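Local coordinates for putative PAS/PAC sensor protein (Nakamurella multipartita DSM 44233, PDB 6HMJ) that senses blue light through a bound flavin mononucleotide and mediates RNA binding and translational regulation, at residues M147-V152 against L190-R195; S137-A142 against D174-M179; A50-D55 against V76-L81; A10-F15 against T107-D112; R240-A245 against L261-P266. All coordinates share one frame; numbering follows the deposited sequence.

Overall arrangement
Interactions 3 and 4 belong to the N-terminal PAS domain and touch each other where His78 packs on Ile110. Interaction 4 is the more buried, two central strands knit by backbone bonds, while interaction 3 lays a chain turn against an outermost strand with one backbone bond. Interactions 1 and 2 share helix 114-149, their centres about 15 Å apart, and both are partly buried: interaction 2 rests on small apolar side chains, interaction 1 on an arginine reaching the helix end. Interaction 5, about 96 Å from interaction 4 between centres, pins helix 234-244 to the chain after strand 261-264 through an asparagine. All five reach the second subunit.

Interaction 1. Residues M147-V152 against L190-R195; sequences MAAFDV and LPLRRR. With GOL (glycerol), chain F.
Arg193 carries this contact by sending its NE to the carbonyl oxygen of Ala149, a 2.8 Å hydrogen bond with an N-H...O angle of 161°. The oxygen lies near the guanidinium plane, and the donor in turn lies in the carbonyl plane. A glycerol, probably from the crystallisation liquor, sits beside this bond and takes a second one from Arg193, NH2 to O1 at 2.9 Å; it is also hydrogen-bonded to Arg193 of the second subunit. Below the polar end, Arg193 CB lies 4.0 Å from Phe150 CE1 as the two side chains run past each other in opposite directions. Leu192 adds a small apolar touch, its CD2 3.8 Å from Ala149 CB. An alanine here, lacking the guanidinium, would probably loosen the end of helix 114-149 from helix 192-202 and leave Phe150 less covered. Behind these atoms, a Schellman motif ends helix 114-149: Val152 N bonds Met147 O, and Asp151, with positive phi, is the C-prime residue. Asp151 turns its carboxylate to Arg195 of the second subunit in a salt bridge. Farther out, helix 351-372 joins both helices: Glu352 accepts from Arg193 N and Arg194 N, and Arg356 binds Phe150 O.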
# COMPACT_ATOMS: atom_id res chain seq x y z
N MET A 147 -1.17 2.76 -8.27
CA MET A 147 -0.27 3.09 -9.37
C MET A 147 0.09 1.86 -10.19
O MET A 147 -0.05 1.85 -11.42
CB MET A 147 1.01 3.74 -8.82
CG MET A 147 0.87 5.21 -8.46
SD MET A 147 2.41 5.90 -7.83
CE MET A 147 3.44 5.82 -9.28
N ALA A 148 0.56 0.81 -9.53
CA ALA A 148 1.05 -0.37 -10.24
C ALA A 148 -0.07 -1.32 -10.62
O ALA A 148 -0.00 -1.96 -11.68
CB ALA A 148 2.10 -1.09 -9.39
N ALA A 149 -1.11 -1.44 -9.79
CA ALA A 149 -2.21 -2.35 -10.09
C ALA A 149 -2.87 -1.99 -11.41
O ALA A 149 -3.14 -2.86 -12.25
CB ALA A 149 -3.23 -2.35 -8.96
N PHE A 150 -3.16 -0.71 -11.62
CA PHE A 150 -3.77 -0.22 -12.85
C PHE A 150 -2.77 0.45 -13.78
O PHE A 150 -3.18 0.98 -14.82
CB PHE A 150 -4.90 0.77 -12.53
CG PHE A 150 -6.01 0.19 -11.71
CD1 PHE A 150 -6.94 -0.66 -12.28
CD2 PHE A 150 -6.15 0.52 -10.37
CE1 PHE A 150 -7.98 -1.18 -11.53
CE2 PHE A 150 -7.19 -0.00 -9.61
CZ PHE A 150 -8.10 -0.85 -10.19
N ASP A 151 -1.49 0.43 -13.45
CA ASP A 151 -0.44 1.05 -14.26
C ASP A 151 -0.81 2.49 -14.63
O ASP A 151 -0.98 2.85 -15.79
CB ASP A 151 -0.17 0.22 -15.52
CG ASP A 151 1.03 0.73 -16.31
OD1 ASP A 151 2.11 0.89 -15.71
OD2 ASP A 151 0.88 0.97 -17.52
N VAL A 152 -0.93 3.33 -13.59
CA VAL A 152 -1.17 4.75 -13.74
C VAL A 152 -0.14 5.49 -12.89
O VAL A 152 0.45 4.92 -11.97
CB VAL A 152 -2.60 5.16 -13.34
CG1 VAL A 152 -3.62 4.45 -14.22
CG2 VAL A 152 -2.86 4.86 -11.87
N LEU A 190 -8.54 -14.29 -8.00
CA LEU A 190 -8.94 -13.20 -8.88
C LEU A 190 -7.72 -12.45 -9.38
O LEU A 190 -6.84 -12.09 -8.59
CB LEU A 190 -9.88 -12.25 -8.13
CG LEU A 190 -11.38 -12.47 -8.30
CD1 LEU A 190 -11.81 -13.85 -7.86
CD2 LEU A 190 -12.10 -11.42 -7.48
N PRO A 191 -7.62 -12.19 -10.69
CA PRO A 191 -6.55 -11.31 -11.17
C PRO A 191 -6.66 -9.94 -10.50
O PRO A 191 -7.74 -9.50 -10.11
CB PRO A 191 -6.78 -11.24 -12.68
CG PRO A 191 -8.20 -11.62 -12.88
CD PRO A 191 -8.54 -12.58 -11.77
N LEU A 192 -5.51 -9.27 -10.37
CA LEU A 192 -5.38 -8.18 -9.42
C LEU A 192 -6.40 -7.07 -9.66
O LEU A 192 -7.06 -6.60 -8.72
CB LEU A 192 -3.96 -7.61 -9.47
CG LEU A 192 -3.68 -6.42 -8.55
CD1 LEU A 192 -4.06 -6.74 -7.11
CD2 LEU A 192 -2.22 -6.01 -8.64
N ARG A 193 -6.56 -6.62 -10.91
CA ARG A 193 -7.42 -5.47 -11.16
C ARG A 193 -8.88 -5.79 -10.85
O ARG A 193 -9.58 -4.97 -10.24
CB ARG A 193 -7.26 -5.00 -12.60
CG ARG A 193 -5.87 -4.49 -12.90
CD ARG A 193 -5.69 -4.14 -14.36
NE ARG A 193 -4.33 -3.67 -14.61
CZ ARG A 193 -3.82 -3.46 -15.82
NH1 ARG A 193 -4.55 -3.67 -16.90
NH2 ARG A 193 -2.57 -3.03 -15.94
N ARG A 194 -9.35 -6.97 -11.26
CA ARG A 194 -10.68 -7.42 -10.84
C ARG A 194 -10.76 -7.49 -9.32
O ARG A 194 -11.73 -7.03 -8.71
CB ARG A 194 -10.98 -8.78 -11.46
CG ARG A 194 -12.26 -9.48 -11.00
CD ARG A 194 -13.50 -8.87 -11.63
NE ARG A 194 -14.69 -9.66 -11.33
CZ ARG A 194 -14.97 -10.84 -11.87
NH1 ARG A 194 -14.13 -11.39 -12.75
NH2 ARG A 194 -16.07 -11.49 -11.54
N ARG A 195 -9.72 -8.05 -8.69
CA ARG A 195 -9.69 -8.18 -7.24
C ARG A 195 -9.83 -6.83 -6.56
O ARG A 195 -10.62 -6.66 -5.62
CB ARG A 195 -8.39 -8.87 -6.83
CG ARG A 195 -8.38 -9.48 -5.45
CD ARG A 195 -6.97 -9.92 -5.09
NE ARG A 195 -6.34 -10.62 -6.21
CZ ARG A 195 -5.03 -10.71 -6.41
NH1 ARG A 195 -4.18 -10.13 -5.57
NH2 ARG A 195 -4.56 -11.37 -7.46
C1 GOL F . 0.14 -4.55 -13.84
O1 GOL F . -0.65 -3.40 -13.79
C2 GOL F . -0.30 -5.46 -12.67
O2 GOL F . -1.57 -5.99 -12.86
C3 GOL F . 0.79 -6.54 -12.58
O3 GOL F . 0.39 -7.45 -11.59

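Interaction 2. Residues S137-A142 against D174-M179; sequences SEIDQA and DLATGM
Ala176 is the bump at the centre of this crossing: its methyl points at helix 114-149 and settles into a shallow hollow bounded by Ile139, Ala142 and the Glu138 carbonyl. The wall on one side is Ile139 CG1, 4.0 Å from Ala176 CB; on another stands the methyl of Ala142, with the two CB atoms 3.9 Å apart. With Ala142 and Ala176 at the middle, the axes of the two short segments pass 8.6 Å from each other, crossing at 60°. These are helices of the ANTAR domain, and Leu161 of helix 154-167 also packs on Ala142. One turn along, Met179 lays its methyl against Ala142. Its CG is anti to the backbone N (chi1 -172°), and a bend at chi3 swings the methyl back over Ala142, bringing Met179 CE 3.5 Å from Ala142 CB. Met179 also touches Leu196 and Phe200 of helix 192-202. Toward the other end the surface is polar. Glu138 extends obliquely across Thr177, and its OE1 comes 2.5 Å from Thr177 OG1, the same hydroxyl that forms a weak bond with the backbone O of Arg173.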
# COMPACT_ATOMS: atom_id res chain seq x y z
N SER A 137 1.53 7.24 5.75
CA SER A 137 2.16 6.04 5.23
C SER A 137 1.15 5.11 4.56
O SER A 137 1.46 4.47 3.55
CB SER A 137 2.89 5.30 6.35
OG SER A 137 1.97 4.87 7.34
N GLU A 138 -0.06 5.02 5.10
CA GLU A 138 -1.07 4.16 4.50
C GLU A 138 -1.58 4.75 3.19
O GLU A 138 -1.78 4.02 2.21
CB GLU A 138 -2.22 3.92 5.47
CG GLU A 138 -1.91 2.90 6.54
CD GLU A 138 -3.13 2.50 7.34
OE1 GLU A 138 -3.95 3.40 7.65
OE2 GLU A 138 -3.29 1.30 7.65
N ILE A 139 -1.80 6.07 3.15
CA ILE A 139 -2.18 6.71 1.90
C ILE A 139 -1.09 6.51 0.86
O ILE A 139 -1.37 6.23 -0.31
CB ILE A 139 -2.49 8.20 2.13
CG1 ILE A 139 -3.75 8.34 2.99
CG2 ILE A 139 -2.65 8.92 0.79
CD1 ILE A 139 -4.15 9.77 3.29
N ASP A 140 0.18 6.66 1.26
CA ASP A 140 1.28 6.45 0.34
C ASP A 140 1.32 5.01 -0.16
O ASP A 140 1.58 4.76 -1.34
CB ASP A 140 2.61 6.82 1.01
CG ASP A 140 2.78 8.32 1.16
OD1 ASP A 140 2.10 9.07 0.44
OD2 ASP A 140 3.60 8.74 2.01
N GLN A 141 1.06 4.05 0.73
CA GLN A 141 1.03 2.65 0.31
C GLN A 141 -0.13 2.40 -0.66
O GLN A 141 0.05 1.77 -1.70
CB GLN A 141 0.91 1.74 1.53
CG GLN A 141 0.92 0.25 1.19
CD GLN A 141 0.92 -0.62 2.43
OE1 GLN A 141 1.06 -0.13 3.55
NE2 GLN A 141 0.76 -1.93 2.23
N ALA A 142 -1.32 2.89 -0.32
CA ALA A 142 -2.47 2.73 -1.20
C ALA A 142 -2.24 3.45 -2.53
O ALA A 142 -2.62 2.94 -3.59
CB ALA A 142 -3.74 3.24 -0.53
N ASP A 174 -9.53 6.89 5.47
CA ASP A 174 -10.34 5.71 5.76
C ASP A 174 -10.43 4.80 4.55
O ASP A 174 -10.34 3.57 4.67
CB ASP A 174 -11.73 6.12 6.22
CG ASP A 174 -11.71 6.90 7.51
OD1 ASP A 174 -10.83 6.64 8.35
OD2 ASP A 174 -12.59 7.78 7.68
N LEU A 175 -10.60 5.39 3.36
CA LEU A 175 -10.58 4.59 2.14
C LEU A 175 -9.27 3.84 1.99
O LEU A 175 -9.25 2.64 1.72
CB LEU A 175 -10.81 5.50 0.92
CG LEU A 175 -10.89 4.77 -0.42
CD1 LEU A 175 -12.29 4.22 -0.66
CD2 LEU A 175 -10.45 5.67 -1.57
N ALA A 176 -8.15 4.55 2.18
CA ALA A 176 -6.84 3.93 2.03
C ALA A 176 -6.70 2.71 2.94
O ALA A 176 -6.26 1.64 2.50
CB ALA A 176 -5.74 4.95 2.34
N THR A 177 -7.07 2.86 4.21
CA THR A 177 -7.00 1.72 5.13
C THR A 177 -7.93 0.60 4.68
O THR A 177 -7.55 -0.58 4.73
CB THR A 177 -7.35 2.17 6.55
OG1 THR A 177 -6.32 3.03 7.04
CG2 THR A 177 -7.48 0.96 7.47
N GLY A 178 -9.14 0.94 4.25
CA GLY A 178 -10.07 -0.08 3.81
C GLY A 178 -9.58 -0.82 2.59
O GLY A 178 -9.77 -2.04 2.47
N MET A 179 -8.94 -0.11 1.66
CA MET A 179 -8.44 -0.75 0.45
C MET A 179 -7.30 -1.72 0.76
O MET A 179 -7.21 -2.80 0.16
CB MET A 179 -7.98 0.31 -0.55
CG MET A 179 -7.62 -0.25 -1.92
SD MET A 179 -6.61 0.89 -2.89
CE MET A 179 -4.99 0.45 -2.27

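Interaction 3. Residues A50-D55 against V76-L81; sequences AHLHPD and VNHLLL
At His51 and Leu52 the chain comes alongside strand 74-82, with the CA atoms of Leu52 and Leu80 5.0 Å apart, and one backbone bond ties the two segments, Leu81 N to His51 O at 2.7 Å and nearly straight at 168°. The donor lies in the carbonyl plane of His51, and the same oxygen also receives a CA-H contact from Leu80. Leu52 then turns its isobutyl group to His78: CD2 sits over one face of the imidazole, 4.2 Å from the ring centroid and 17° off its normal, a CH-pi contact made as the two side chains cross obliquely. The ring is held from several directions. His78 ND1 donates to Leu79 O at 2.7 Å, with that oxygen in the ring plane, NE2 is hydrogen-bonded to Thr92 OG1 on the next strand, and Trp60 meets the ring edge-to-face.

This is the PAS fold, with helix 54-70 leading over to strand 74-82 at the border of the five-stranded antiparallel sheet. His53 is the N-cap of that helix: its ND1 accepts from Asp55 N, 3.2 Å away, while its CB lies 4.3 Å from Leu79 CD1. Leu81 reaches back across the turn, its CD2 at the edge of the His53 ring and 4.0 Å from His53 CA. Just beyond the capping residues, Asp56 accepts from Leu79 N, adding a side-chain tie from the helix to the strand. Leu80 sends CD2 to Leu52 CD1 at 4.2 Å, with Val33 of helix 28-34 beside it. On the strand's backbone, His78 O is hydrogen-bonded to Arg116 of the second subunit.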
# COMPACT_ATOMS: atom_id res chain seq x y z
N ALA A 50 8.41 41.52 44.25
CA ALA A 50 8.80 42.39 43.15
C ALA A 50 8.97 41.62 41.84
O ALA A 50 8.91 42.24 40.77
CB ALA A 50 10.09 43.13 43.49
N HIS A 51 9.18 40.31 41.90
CA HIS A 51 9.26 39.48 40.71
C HIS A 51 7.95 38.77 40.39
O HIS A 51 7.90 38.01 39.41
CB HIS A 51 10.38 38.45 40.86
CG HIS A 51 11.75 39.05 40.92
ND1 HIS A 51 12.43 39.22 42.11
CD2 HIS A 51 12.57 39.52 39.95
CE1 HIS A 51 13.61 39.77 41.87
NE2 HIS A 51 13.71 39.96 40.56
N LEU A 52 6.91 38.98 41.18
CA LEU A 52 5.57 38.52 40.83
C LEU A 52 4.83 39.62 40.09
O LEU A 52 5.18 40.80 40.16
CB LEU A 52 4.78 38.09 42.06
CG LEU A 52 5.08 36.72 42.68
CD1 LEU A 52 6.53 36.55 43.07
CD2 LEU A 52 4.18 36.50 43.88
N HIS A 53 3.78 39.23 39.39
CA HIS A 53 2.98 40.22 38.70
C HIS A 53 2.10 40.97 39.71
O HIS A 53 1.61 40.36 40.66
CB HIS A 53 2.10 39.57 37.63
CG HIS A 53 1.42 40.54 36.73
ND1 HIS A 53 0.15 41.03 36.97
CD2 HIS A 53 1.83 41.13 35.58
CE1 HIS A 53 -0.19 41.87 36.01
NE2 HIS A 53 0.82 41.95 35.16
N PRO A 54 1.92 42.29 39.54
CA PRO A 54 1.08 43.05 40.47
C PRO A 54 -0.20 42.33 40.88
O PRO A 54 -0.62 42.42 42.04
CB PRO A 54 0.77 44.33 39.68
CG PRO A 54 2.01 44.55 38.88
CD PRO A 54 2.57 43.18 38.55
N ASP A 55 -0.82 41.61 39.94
CA ASP A 55 -2.09 40.96 40.21
C ASP A 55 -1.96 39.74 41.11
O ASP A 55 -2.95 39.33 41.72
CB ASP A 55 -2.76 40.57 38.89
CG ASP A 55 -2.92 41.74 37.94
OD1 ASP A 55 -2.93 42.90 38.42
OD2 ASP A 55 -3.05 41.51 36.72
N VAL A 76 -0.35 28.86 45.65
CA VAL A 76 -0.71 30.09 44.96
C VAL A 76 -0.13 30.04 43.56
O VAL A 76 1.09 29.92 43.40
CB VAL A 76 -0.23 31.34 45.71
CG1 VAL A 76 -0.46 32.59 44.87
CG2 VAL A 76 -0.93 31.46 47.05
N ASN A 77 -0.99 30.14 42.55
CA ASN A 77 -0.55 30.24 41.16
C ASN A 77 -0.27 31.69 40.82
O ASN A 77 -1.04 32.59 41.18
CB ASN A 77 -1.62 29.68 40.22
CG ASN A 77 -1.90 28.21 40.46
OD1 ASN A 77 -1.08 27.49 41.03
ND2 ASN A 77 -3.07 27.75 40.02
N HIS A 78 0.83 31.93 40.11
CA HIS A 78 1.27 33.28 39.81
C HIS A 78 2.26 33.24 38.66
O HIS A 78 2.51 32.19 38.06
CB HIS A 78 1.90 33.94 41.04
CG HIS A 78 3.14 33.26 41.51
ND1 HIS A 78 4.39 33.54 40.99
CD2 HIS A 78 3.34 32.29 42.44
CE1 HIS A 78 5.30 32.80 41.59
NE2 HIS A 78 4.69 32.03 42.47
N LEU A 79 2.82 34.40 38.34
CA LEU A 79 3.84 34.55 37.31
C LEU A 79 5.17 34.94 37.94
O LEU A 79 5.26 35.28 39.13
CB LEU A 79 3.42 35.61 36.29
CG LEU A 79 2.09 35.45 35.57
CD1 LEU A 79 1.88 36.60 34.59
CD2 LEU A 79 2.03 34.12 34.84
N LEU A 80 6.22 34.88 37.12
CA LEU A 80 7.54 35.39 37.49
C LEU A 80 7.96 36.37 36.41
O LEU A 80 8.02 36.01 35.23
CB LEU A 80 8.56 34.26 37.65
CG LEU A 80 8.39 33.35 38.87
CD1 LEU A 80 9.44 32.25 38.86
CD2 LEU A 80 8.48 34.14 40.17
N LEU A 81 8.27 37.60 36.81
CA LEU A 81 8.64 38.64 35.86
C LEU A 81 10.09 38.51 35.43
O LEU A 81 10.99 38.35 36.27
CB LEU A 81 8.38 40.02 36.47
CG LEU A 81 6.97 40.18 37.03
CD1 LEU A 81 6.81 41.53 37.72
CD2 LEU A 81 5.92 40.01 35.94

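Interaction 4. Residues A10-F15 against T107-D112; sequences ASFGSF and TGVITD
Two reciprocal pairs of backbone bonds hold these antiparallel strands, and Asp112 N also donates to Ser11 O at the end of the ladder. Gly13 N donates to Ile110 O at 2.8 Å and Ile110 N returns to Gly13 O at 2.7 Å; two residues on, Phe15 N reaches Gly108 O at 2.9 Å and Gly108 N reaches Phe15 O at 2.8 Å. Between them lies the non-hydrogen-bonded pair Ser14 with Val109, and beyond Gly13 the next, Phe12 with Thr111, where CA-H groups lean on carbonyls across the strands. Phe15 takes the crowded position, CG between its backbone N and carbonyl carbon (chi1 65°), which lays the ring over Gly108; Gly108 CA stands 3.8 Å from the ring centroid, a CH-pi contact over the face. Ile110 meets the ring's edge, its CD1 4.1 Å from Phe15 CE2, and Leu30 of helix 28-34 packs against both. Facing the other way, Phe12 and Val109 lie side by side, CD2 to CG1 at 4.0 Å. There Phe12, Ser14 and Thr111 also meet the second subunit. Backbone bonds thus set the register of central PAS strands, while Phe15 and Ile110 serve the domain interior and the opposite face, of mixed character, contributes to the dimer contact.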
# COMPACT_ATOMS: atom_id res chain seq x y z
N ALA A 10 13.33 20.69 36.38
CA ALA A 10 12.60 21.36 37.45
C ALA A 10 13.46 22.45 38.09
O ALA A 10 14.41 22.16 38.81
CB ALA A 10 12.15 20.36 38.50
N SER A 11 13.11 23.71 37.83
CA SER A 11 13.82 24.86 38.37
C SER A 11 12.95 25.48 39.47
O SER A 11 11.89 26.03 39.19
CB SER A 11 14.14 25.89 37.28
OG SER A 11 14.89 26.97 37.80
N PHE A 12 13.42 25.38 40.71
CA PHE A 12 12.65 25.85 41.85
C PHE A 12 13.59 26.38 42.92
O PHE A 12 14.78 26.05 42.94
CB PHE A 12 11.77 24.74 42.42
CG PHE A 12 12.55 23.60 43.02
CD1 PHE A 12 13.02 22.57 42.22
CD2 PHE A 12 12.82 23.56 44.37
CE1 PHE A 12 13.74 21.53 42.76
CE2 PHE A 12 13.54 22.51 44.92
CZ PHE A 12 14.00 21.50 44.11
N GLY A 13 13.04 27.21 43.80
CA GLY A 13 13.78 27.71 44.93
C GLY A 13 12.90 27.71 46.16
O GLY A 13 11.68 27.64 46.08
N SER A 14 13.55 27.80 47.32
CA SER A 14 12.87 27.68 48.60
C SER A 14 13.24 28.83 49.51
O SER A 14 14.26 29.50 49.33
CB SER A 14 13.22 26.35 49.28
OG SER A 14 14.62 26.22 49.45
N PHE A 15 12.38 29.06 50.51
CA PHE A 15 12.69 30.00 51.58
C PHE A 15 12.05 29.52 52.86
O PHE A 15 11.12 28.71 52.85
CB PHE A 15 12.23 31.43 51.25
CG PHE A 15 10.73 31.59 51.14
CD1 PHE A 15 9.93 31.56 52.28
CD2 PHE A 15 10.13 31.82 49.92
CE1 PHE A 15 8.56 31.72 52.18
CE2 PHE A 15 8.76 31.98 49.82
CZ PHE A 15 7.97 31.93 50.95
N THR A 107 7.80 27.28 55.39
CA THR A 107 8.68 26.91 54.29
C THR A 107 7.95 27.15 52.98
O THR A 107 6.84 26.66 52.78
CB THR A 107 9.12 25.45 54.40
OG1 THR A 107 9.65 25.20 55.71
CG2 THR A 107 10.17 25.13 53.36
N GLY A 108 8.59 27.90 52.09
CA GLY A 108 8.04 28.19 50.78
C GLY A 108 8.87 27.52 49.70
O GLY A 108 10.09 27.38 49.84
N VAL A 109 8.21 27.10 48.63
CA VAL A 109 8.87 26.52 47.47
C VAL A 109 8.28 27.22 46.25
O VAL A 109 7.09 27.04 45.94
CB VAL A 109 8.67 25.00 47.38
CG1 VAL A 109 9.33 24.46 46.12
CG2 VAL A 109 9.22 24.32 48.62
N ILE A 110 9.10 28.00 45.56
CA ILE A 110 8.68 28.71 44.35
C ILE A 110 9.20 27.93 43.16
O ILE A 110 10.42 27.74 43.01
CB ILE A 110 9.21 30.16 44.35
CG1 ILE A 110 8.80 30.86 45.64
CG2 ILE A 110 8.68 30.91 43.13
CD1 ILE A 110 9.28 32.29 45.75
N THR A 111 8.29 27.48 42.30
CA THR A 111 8.62 26.62 41.18
C THR A 111 8.33 27.36 39.88
O THR A 111 7.28 27.99 39.74
CB THR A 111 7.83 25.31 41.23
OG1 THR A 111 7.95 24.73 42.53
CG2 THR A 111 8.36 24.33 40.19
N ASP A 112 9.27 27.28 38.94
CA ASP A 112 9.10 27.85 37.61
C ASP A 112 8.54 26.77 36.70
O ASP A 112 9.22 25.78 36.40
CB ASP A 112 10.43 28.38 37.08
CG ASP A 112 10.32 28.95 35.67
OD1 ASP A 112 9.21 28.95 35.11
OD2 ASP A 112 11.36 29.39 35.13

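Interaction 5. Residues R240-A245 against L261-P266; sequences RAAHDA and LVYANP
In the flavin-binding PAS region, the last turn of helix 234-244 is fastened to the chain just after strand 261-264, with Asn265 as the main link. Asn265 ND2 donates to the Ala242 carbonyl oxygen, 3.1 Å away at an N-H...O angle of 162°, with the oxygen in the amide plane and the approach nearly along the C=O axis. The side chain stands in the crowded position, CG between the backbone N and the carbonyl carbon (chi1 68°), and its other bonds fix the amide's rotation: ND2 also binds Val247 O, while OD1 accepts from Ile249 N and from Phe268 N. The bond to Phe268 makes Asn265 the N-cap of helix 266-272, so a single amide ties two helices and the lead into strand 250-253. An alanine here, without the amide, would probably weaken the start of helix 266-272 and loosen the end of helix 234-244 from the chain beside it. Just before Asn265, Val262 and Tyr263 both face Val251 in a classic beta bulge at the outermost strand of the PAS sheet. The Tyr263 side chain lies about 9 Å from the bound FMN, and that of Asn265 about 6 Å from the side chain of Gln347, an FMN-binding residue. Tyr263 rests its hydroxyl near Ala242, OH to CB 3.9 Å, and at the edge of the His243 ring. The His243 and Pro266 side chains cross at about a right angle, with Pro266 CG over one face of the His243 ring, 4.0 Å from its centroid in a CH-pi contact. Ile229 of the second subunit packs on Tyr263.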
# COMPACT_ATOMS: atom_id res chain seq x y z
N ARG A 240 -4.91 -29.15 -36.86
CA ARG A 240 -4.06 -29.24 -35.68
C ARG A 240 -3.76 -27.86 -35.11
O ARG A 240 -3.72 -27.68 -33.89
CB ARG A 240 -2.77 -29.97 -36.02
CG ARG A 240 -1.88 -30.22 -34.83
CD ARG A 240 -2.53 -31.10 -33.79
NE ARG A 240 -1.53 -31.65 -32.87
CZ ARG A 240 -1.80 -32.48 -31.87
NH1 ARG A 240 -3.05 -32.86 -31.64
NH2 ARG A 240 -0.82 -32.92 -31.09
N ALA A 241 -3.53 -26.87 -35.98
CA ALA A 241 -3.18 -25.54 -35.51
C ALA A 241 -4.30 -24.94 -34.67
O ALA A 241 -4.08 -24.51 -33.53
CB ALA A 241 -2.86 -24.63 -36.70
N ALA A 242 -5.51 -24.91 -35.22
CA ALA A 242 -6.64 -24.38 -34.46
C ALA A 242 -6.89 -25.17 -33.19
O ALA A 242 -7.37 -24.61 -32.19
CB ALA A 242 -7.90 -24.38 -35.34
N HIS A 243 -6.56 -26.46 -33.18
CA HIS A 243 -6.81 -27.28 -32.00
C HIS A 243 -5.89 -26.90 -30.85
O HIS A 243 -6.33 -26.83 -29.69
CB HIS A 243 -6.65 -28.75 -32.35
CG HIS A 243 -7.14 -29.69 -31.30
ND1 HIS A 243 -8.48 -29.93 -31.09
CD2 HIS A 243 -6.47 -30.44 -30.39
CE1 HIS A 243 -8.62 -30.80 -30.10
NE2 HIS A 243 -7.42 -31.12 -29.66
N ASP A 244 -4.61 -26.65 -31.13
CA ASP A 244 -3.62 -26.40 -30.09
C ASP A 244 -3.41 -24.92 -29.79
O ASP A 244 -2.72 -24.60 -28.81
CB ASP A 244 -2.29 -27.04 -30.48
CG ASP A 244 -2.36 -28.55 -30.52
OD1 ASP A 244 -3.41 -29.11 -30.15
OD2 ASP A 244 -1.36 -29.19 -30.93
N ALA A 245 -3.98 -24.02 -30.58
CA ALA A 245 -3.81 -22.59 -30.32
C ALA A 245 -4.32 -22.24 -28.93
O ALA A 245 -5.34 -22.77 -28.48
CB ALA A 245 -4.54 -21.77 -31.38
N LEU A 261 -23.25 -23.23 -33.69
CA LEU A 261 -21.82 -23.50 -33.59
C LEU A 261 -21.52 -24.84 -34.24
O LEU A 261 -22.19 -25.84 -33.98
CB LEU A 261 -21.38 -23.54 -32.13
CG LEU A 261 -20.95 -22.25 -31.43
CD1 LEU A 261 -20.57 -22.56 -29.99
CD2 LEU A 261 -19.79 -21.59 -32.16
N VAL A 262 -20.50 -24.86 -35.10
CA VAL A 262 -20.05 -26.09 -35.74
C VAL A 262 -18.60 -26.43 -35.40
O VAL A 262 -18.14 -27.52 -35.78
CB VAL A 262 -20.24 -26.04 -37.27
CG1 VAL A 262 -21.71 -25.90 -37.61
CG2 VAL A 262 -19.46 -24.88 -37.88
N TYR A 263 -17.88 -25.56 -34.70
CA TYR A 263 -16.55 -25.87 -34.22
C TYR A 263 -16.22 -25.02 -33.00
O TYR A 263 -16.63 -23.86 -32.90
CB TYR A 263 -15.47 -25.64 -35.28
CG TYR A 263 -14.08 -25.89 -34.74
CD1 TYR A 263 -13.60 -27.18 -34.59
CD2 TYR A 263 -13.26 -24.84 -34.37
CE1 TYR A 263 -12.33 -27.42 -34.08
CE2 TYR A 263 -12.00 -25.06 -33.86
CZ TYR A 263 -11.54 -26.35 -33.72
OH TYR A 263 -10.27 -26.57 -33.21
N ALA A 264 -15.47 -25.61 -32.07
CA ALA A 264 -14.97 -24.90 -30.90
C ALA A 264 -13.76 -25.65 -30.37
O ALA A 264 -13.85 -26.85 -30.08
CB ALA A 264 -16.05 -24.79 -29.82
N ASN A 265 -12.63 -24.96 -30.24
CA ASN A 265 -11.38 -25.58 -29.84
C ASN A 265 -11.25 -25.62 -28.33
O ASN A 265 -11.99 -24.95 -27.60
CB ASN A 265 -10.21 -24.84 -30.48
CG ASN A 265 -10.03 -23.44 -29.92
OD1 ASN A 265 -10.86 -22.94 -29.16
ND2 ASN A 265 -8.94 -22.78 -30.31
N PRO A 266 -10.31 -26.40 -27.80
CA PRO A 266 -10.19 -26.52 -26.34
C PRO A 266 -9.94 -25.20 -25.63
O PRO A 266 -10.37 -25.04 -24.48
CB PRO A 266 -9.01 -27.49 -26.16
CG PRO A 266 -8.96 -28.27 -27.43
CD PRO A 266 -9.38 -27.31 -28.51